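Local coordinates for Non-structural protein 9 (Avian infectious bronchitis virus, PDB 5C94) that probably binds single-stranded RNA, as a homodimer, within the coronavirus replication machinery, at residues N52-F60 with Q67-P75. Sequence-based numbering, arbitrary orientation.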
ATOM      1  N   ASN A  52      15.855  -6.803 -14.734  1.00 19.16           N
ATOM      2  CA  ASN A  52      17.037  -5.968 -14.871  1.00 21.88           C
ATOM      3  C   ASN A  52      17.226  -5.019 -13.666  1.00 22.62           C
ATOM      4  O   ASN A  52      16.338  -4.223 -13.355  1.00 21.90           O
ATOM      5  CB  ASN A  52      16.910  -5.175 -16.179  1.00 20.00           C
ATOM      6  CG  ASN A  52      18.183  -4.452 -16.575  1.00 24.29           C
ATOM      7  OD1 ASN A  52      18.878  -3.850 -15.741  1.00 25.86           O
ATOM      8  ND2 ASN A  52      18.467  -4.460 -17.879  1.00 19.22           N
ATOM      9  N   PRO A  53      18.389  -5.096 -12.997  1.00 14.35           N
ATOM     10  CA  PRO A  53      18.726  -4.247 -11.840  1.00 20.57           C
ATOM     11  C   PRO A  53      19.347  -2.886 -12.182  1.00 22.90           C
ATOM     12  O   PRO A  53      19.617  -2.100 -11.272  1.00 22.29           O
ATOM     13  CB  PRO A  53      19.757  -5.089 -11.084  1.00 15.72           C
ATOM     14  CG  PRO A  53      20.494  -5.809 -12.197  1.00 13.89           C
ATOM     15  CD  PRO A  53      19.398  -6.147 -13.220  1.00 12.05           C
ATOM     16  N   ASN A  54      19.565  -2.595 -13.458  1.00 23.26           N
ATOM     17  CA  ASN A  54      20.333  -1.404 -13.803  1.00 26.62           C
ATOM     18  C   ASN A  54      19.537  -0.258 -14.380  1.00 29.25           C
ATOM     19  O   ASN A  54      20.126   0.689 -14.907  1.00 36.80           O
ATOM     20  CB  ASN A  54      21.423  -1.772 -14.790  1.00 30.60           C
ATOM     21  CG  ASN A  54      22.305  -2.859 -14.270  1.00 26.21           C
ATOM     22  OD1 ASN A  54      22.975  -2.680 -13.258  1.00 28.15           O
ATOM     23  ND2 ASN A  54      22.306  -4.000 -14.947  1.00 19.58           N
ATOM     24  N   LEU A  55      18.214  -0.340 -14.291  1.00 21.11           N
ATOM     25  CA  LEU A  55      17.360   0.653 -14.926  1.00 16.42           C
ATOM     26  C   LEU A  55      17.422   1.990 -14.195  1.00 24.35           C
ATOM     27  O   LEU A  55      17.591   2.031 -12.969  1.00 23.43           O
ATOM     28  CB  LEU A  55      15.927   0.147 -14.990  1.00 17.87           C
ATOM     29  CG  LEU A  55      15.787  -1.212 -15.667  1.00 22.38           C
ATOM     30  CD1 LEU A  55      14.345  -1.644 -15.638  1.00 16.46           C
ATOM     31  CD2 LEU A  55      16.309  -1.159 -17.100  1.00 21.18           C
ATOM     32  N   LYS A  56      17.316   3.075 -14.945  1.00 20.73           N
ATOM     33  CA  LYS A  56      17.334   4.409 -14.388  1.00 14.72           C
ATOM     34  C   LYS A  56      16.207   5.301 -14.821  1.00 22.36           C
ATOM     35  O   LYS A  56      15.959   6.288 -14.216  1.00 31.13           O
ATOM     36  CB  LYS A  56      18.579   5.172 -14.815  1.00 20.83           C
ATOM     37  CG  LYS A  56      19.910   4.749 -14.239  1.00 26.37           C
ATOM     38  CD  LYS A  56      19.828   4.384 -12.789  1.00 36.93           C
ATOM     39  CE  LYS A  56      21.015   4.872 -12.014  1.00 47.40           C
ATOM     40  NZ  LYS A  56      20.676   6.036 -11.157  1.00 54.68           N
ATOM     41  N   VAL A  57      15.550   4.957 -15.900  1.00 22.87           N
ATOM     42  CA  VAL A  57      14.536   5.822 -16.522  1.00 25.42           C
ATOM     43  C   VAL A  57      13.390   4.931 -17.020  1.00 28.02           C
ATOM     44  O   VAL A  57      13.621   3.829 -17.532  1.00 24.44           O
ATOM     45  CB  VAL A  57      15.083   6.707 -17.699  1.00 21.79           C
ATOM     46  CG1 VAL A  57      13.973   7.476 -18.405  1.00 19.75           C
ATOM     47  CG2 VAL A  57      16.149   7.673 -17.213  1.00 13.78           C
ATOM     48  N   ALA A  58      12.154   5.388 -16.867  1.00 25.46           N
ATOM     49  CA  ALA A  58      11.026   4.645 -17.422  1.00 22.26           C
ATOM     50  C   ALA A  58      10.276   5.519 -18.403  1.00 27.47           C
ATOM     51  O   ALA A  58      10.392   6.755 -18.374  1.00 27.27           O
ATOM     52  CB  ALA A  58      10.096   4.159 -16.331  1.00 18.30           C
ATOM     53  N   SER A  59       9.503   4.879 -19.275  1.00 24.01           N
ATOM     54  CA  SER A  59       8.744   5.626 -20.271  1.00 23.80           C
ATOM     55  C   SER A  59       7.377   5.018 -20.557  1.00 22.84           C
ATOM     56  O   SER A  59       7.198   3.792 -20.585  1.00 25.78           O
ATOM     57  CB  SER A  59       9.542   5.740 -21.566  1.00 24.97           C
ATOM     58  OG  SER A  59       8.985   6.739 -22.392  1.00 27.76           O
ATOM     59  N   PHE A  60       6.414   5.900 -20.773  1.00 25.21           N
ATOM     60  CA  PHE A  60       5.038   5.491 -21.017  1.00 32.24           C
ATOM     61  C   PHE A  60       4.205   6.677 -21.517  1.00 36.61           C
ATOM     62  O   PHE A  60       4.687   7.822 -21.580  1.00 31.07           O
ATOM     63  CB  PHE A  60       4.431   4.903 -19.746  1.00 25.64           C
ATOM     64  CG  PHE A  60       4.685   5.733 -18.519  1.00 25.59           C
ATOM     65  CD1 PHE A  60       3.946   6.894 -18.285  1.00 23.55           C
ATOM     66  CD2 PHE A  60       5.662   5.357 -17.600  1.00 28.75           C
ATOM     67  CE1 PHE A  60       4.180   7.674 -17.154  1.00 30.35           C
ATOM     68  CE2 PHE A  60       5.906   6.127 -16.455  1.00 31.90           C
ATOM     69  CZ  PHE A  60       5.164   7.291 -16.234  1.00 36.20           C
ATOM     70  N   GLN A  67       4.032  10.666 -25.021  1.00 28.99           N
ATOM     71  CA  GLN A  67       5.198   9.906 -24.529  1.00 32.83           C
ATOM     72  C   GLN A  67       6.074  10.685 -23.539  1.00 35.51           C
ATOM     73  O   GLN A  67       6.699  11.694 -23.898  1.00 43.69           O
ATOM     74  CB  GLN A  67       6.079   9.442 -25.700  1.00 21.89           C
ATOM     75  CG  GLN A  67       7.163   8.411 -25.283  1.00 24.01           C
ATOM     76  CD  GLN A  67       6.597   6.998 -25.109  1.00 29.40           C
ATOM     77  OE1 GLN A  67       5.556   6.664 -25.678  1.00 37.67           O
ATOM     78  NE2 GLN A  67       7.264   6.176 -24.297  1.00 32.04           N
ATOM     79  N   ILE A  68       6.142  10.213 -22.299  1.00 30.46           N
ATOM     80  CA  ILE A  68       6.967  10.902 -21.311  1.00 33.52           C
ATOM     81  C   ILE A  68       8.026   9.994 -20.699  1.00 26.55           C
ATOM     82  O   ILE A  68       7.971   8.766 -20.830  1.00 28.90           O
ATOM     83  CB  ILE A  68       6.128  11.490 -20.169  1.00 41.46           C
ATOM     84  CG1 ILE A  68       5.580  10.384 -19.286  1.00 37.51           C
ATOM     85  CG2 ILE A  68       4.984  12.367 -20.712  1.00 48.95           C
ATOM     86  CD1 ILE A  68       5.298  10.866 -17.876  1.00 37.17           C
ATOM     87  N   TYR A  69       8.997  10.621 -20.037  1.00 25.04           N
ATOM     88  CA  TYR A  69      10.070   9.920 -19.345  1.00 23.21           C
ATOM     89  C   TYR A  69      10.119  10.328 -17.867  1.00 22.55           C
ATOM     90  O   TYR A  69       9.897  11.492 -17.515  1.00 26.61           O
ATOM     91  CB  TYR A  69      11.402  10.185 -20.059  1.00 24.00           C
ATOM     92  CG  TYR A  69      11.399   9.619 -21.475  1.00 32.35           C
ATOM     93  CD1 TYR A  69      10.827  10.333 -22.539  1.00 36.52           C
ATOM     94  CD2 TYR A  69      11.923   8.356 -21.743  1.00 28.70           C
ATOM     95  CE1 TYR A  69      10.796   9.807 -23.830  1.00 36.42           C
ATOM     96  CE2 TYR A  69      11.901   7.828 -23.024  1.00 30.58           C
ATOM     97  CZ  TYR A  69      11.338   8.552 -24.063  1.00 41.17           C
ATOM     98  OH  TYR A  69      11.315   8.008 -25.331  1.00 45.28           O
ATOM     99  N   VAL A  70      10.351   9.346 -17.001  1.00 19.67           N
ATOM    100  CA  VAL A  70      10.479   9.590 -15.563  1.00 17.86           C
ATOM    101  C   VAL A  70      11.737   8.914 -14.999  1.00 20.24           C
ATOM    102  O   VAL A  70      12.152   7.837 -15.453  1.00 16.49           O
ATOM    103  CB  VAL A  70       9.242   9.084 -14.769  1.00 21.02           C
ATOM    104  CG1 VAL A  70       7.985   9.786 -15.237  1.00 14.78           C
ATOM    105  CG2 VAL A  70       9.082   7.580 -14.911  1.00 21.92           C
ATOM    106  N   ASP A  71      12.349   9.575 -14.021  1.00 16.59           N
ATOM    107  CA  ASP A  71      13.496   9.036 -13.301  1.00 18.66           C
ATOM    108  C   ASP A  71      13.058   7.977 -12.287  1.00 21.79           C
ATOM    109  O   ASP A  71      11.938   8.014 -11.767  1.00 23.73           O
ATOM    110  CB  ASP A  71      14.254  10.172 -12.599  1.00 22.73           C
ATOM    111  CG  ASP A  71      14.975  11.098 -13.583  1.00 34.76           C
ATOM    112  OD1 ASP A  71      15.348  10.657 -14.696  1.00 31.79           O
ATOM    113  OD2 ASP A  71      15.142  12.289 -13.250  1.00 50.12           O
ATOM    114  N   LEU A  72      13.957   7.046 -11.998  1.00 22.47           N
ATOM    115  CA  LEU A  72      13.692   5.982 -11.039  1.00 24.21           C
ATOM    116  C   LEU A  72      14.581   6.119  -9.795  1.00 22.24           C
ATOM    117  O   LEU A  72      15.762   6.441  -9.908  1.00 26.51           O
ATOM    118  CB  LEU A  72      13.921   4.618 -11.704  1.00 17.43           C
ATOM    119  CG  LEU A  72      13.126   4.355 -12.981  1.00 19.62           C
ATOM    120  CD1 LEU A  72      13.508   3.013 -13.588  1.00 14.96           C
ATOM    121  CD2 LEU A  72      11.633   4.406 -12.668  1.00 26.54           C
ATOM    122  N   ASP A  73      14.015   5.877  -8.614  1.00 23.57           N
ATOM    123  CA  ASP A  73      14.821   5.672  -7.416  1.00 23.57           C
ATOM    124  C   ASP A  73      15.624   4.373  -7.560  1.00 24.75           C
ATOM    125  O   ASP A  73      15.358   3.564  -8.453  1.00 24.03           O
ATOM    126  CB  ASP A  73      13.937   5.614  -6.174  1.00 23.52           C
ATOM    127  CG  ASP A  73      13.328   6.965  -5.816  1.00 28.73           C
ATOM    128  OD1 ASP A  73      13.829   8.012  -6.282  1.00 24.36           O
ATOM    129  OD2 ASP A  73      12.347   6.978  -5.041  1.00 37.15           O
ATOM    130  N   PRO A  74      16.621   4.156  -6.693  1.00 25.74           N
ATOM    131  CA  PRO A  74      17.255   2.833  -6.816  1.00 20.42           C
ATOM    132  C   PRO A  74      16.261   1.711  -6.463  1.00 26.04           C
ATOM    133  O   PRO A  74      15.334   1.948  -5.697  1.00 18.86           O
ATOM    134  CB  PRO A  74      18.402   2.897  -5.811  1.00 15.36           C
ATOM    135  CG  PRO A  74      18.615   4.416  -5.567  1.00 16.29           C
ATOM    136  CD  PRO A  74      17.264   5.007  -5.670  1.00 15.13           C
ATOM    137  N   PRO A  75      16.457   0.503  -7.010  1.00 23.73           N
ATOM    138  CA  PRO A  75      15.448  -0.547  -6.861  1.00 25.75           C
ATOM    139  C   PRO A  75      15.501  -1.301  -5.516  1.00 29.65           C
ATOM    140  O   PRO A  75      16.589  -1.474  -4.975  1.00 25.62           O
ATOM    141  CB  PRO A  75      15.790  -1.494  -8.015  1.00 19.67           C
ATOM    142  CG  PRO A  75      17.304  -1.407  -8.087  1.00 15.87           C
ATOM    143  CD  PRO A  75      17.591   0.067  -7.856  1.00 14.84           C
TER
HETATM  144  O   HOH W   1      17.222   3.410 -10.505  1.00 33.90           O
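Ser59 and Ile68 meet where the pairing of 57-60 with 67-71 is densest in polar contacts. The OG of Ser59, anti to its own backbone N (chi1 -165°), donates to Ile68 O at 2.8 Å. Phe60 N reaches the same carbonyl oxygen from the opposite face of its plane, so two donors grip one acceptor. On the solvent side, exposed Gln67 bends back at chi2 (78°) and its NE2 gives a hydrogen to Ser59 OG at 2.6 Å, while the exposed Tyr69 ring lays one face against that hydroxyl, its CE2 3.2 Å from Ser59 OG. The other face of the sheet is more tightly packed: the Phe60 side chain crosses that of Val70 at about a right angle, its CE1 comes to 3.5 Å from Ile68 CD1, and buried Leu72 sets CD2 against Ala58 CB and CD1 4.0 Å from Leu55 CB. The two strands form an antiparallel beta hairpin at one margin of the nsp9 sheet: 67-71 is outermost within the chain, and 57-61 pairs on its inner side with strand 12-22, where Lys56 and Val57 make a classic bulge opposite Gly22. Ala58 N donates to Val70 O at 2.8 Å, and the ladder holds through the non-hydrogen-bonded pair Val57-Asp71. It begins to open at Lys56, whose O Leu72 N reaches from above the carbonyl plane. Farther along, the two segments diverge: a water joins Leu55 O to Asp73 O, and exposed Pro53 offers just its carbonyl oxygen, 4.0 Å from Pro75 CG.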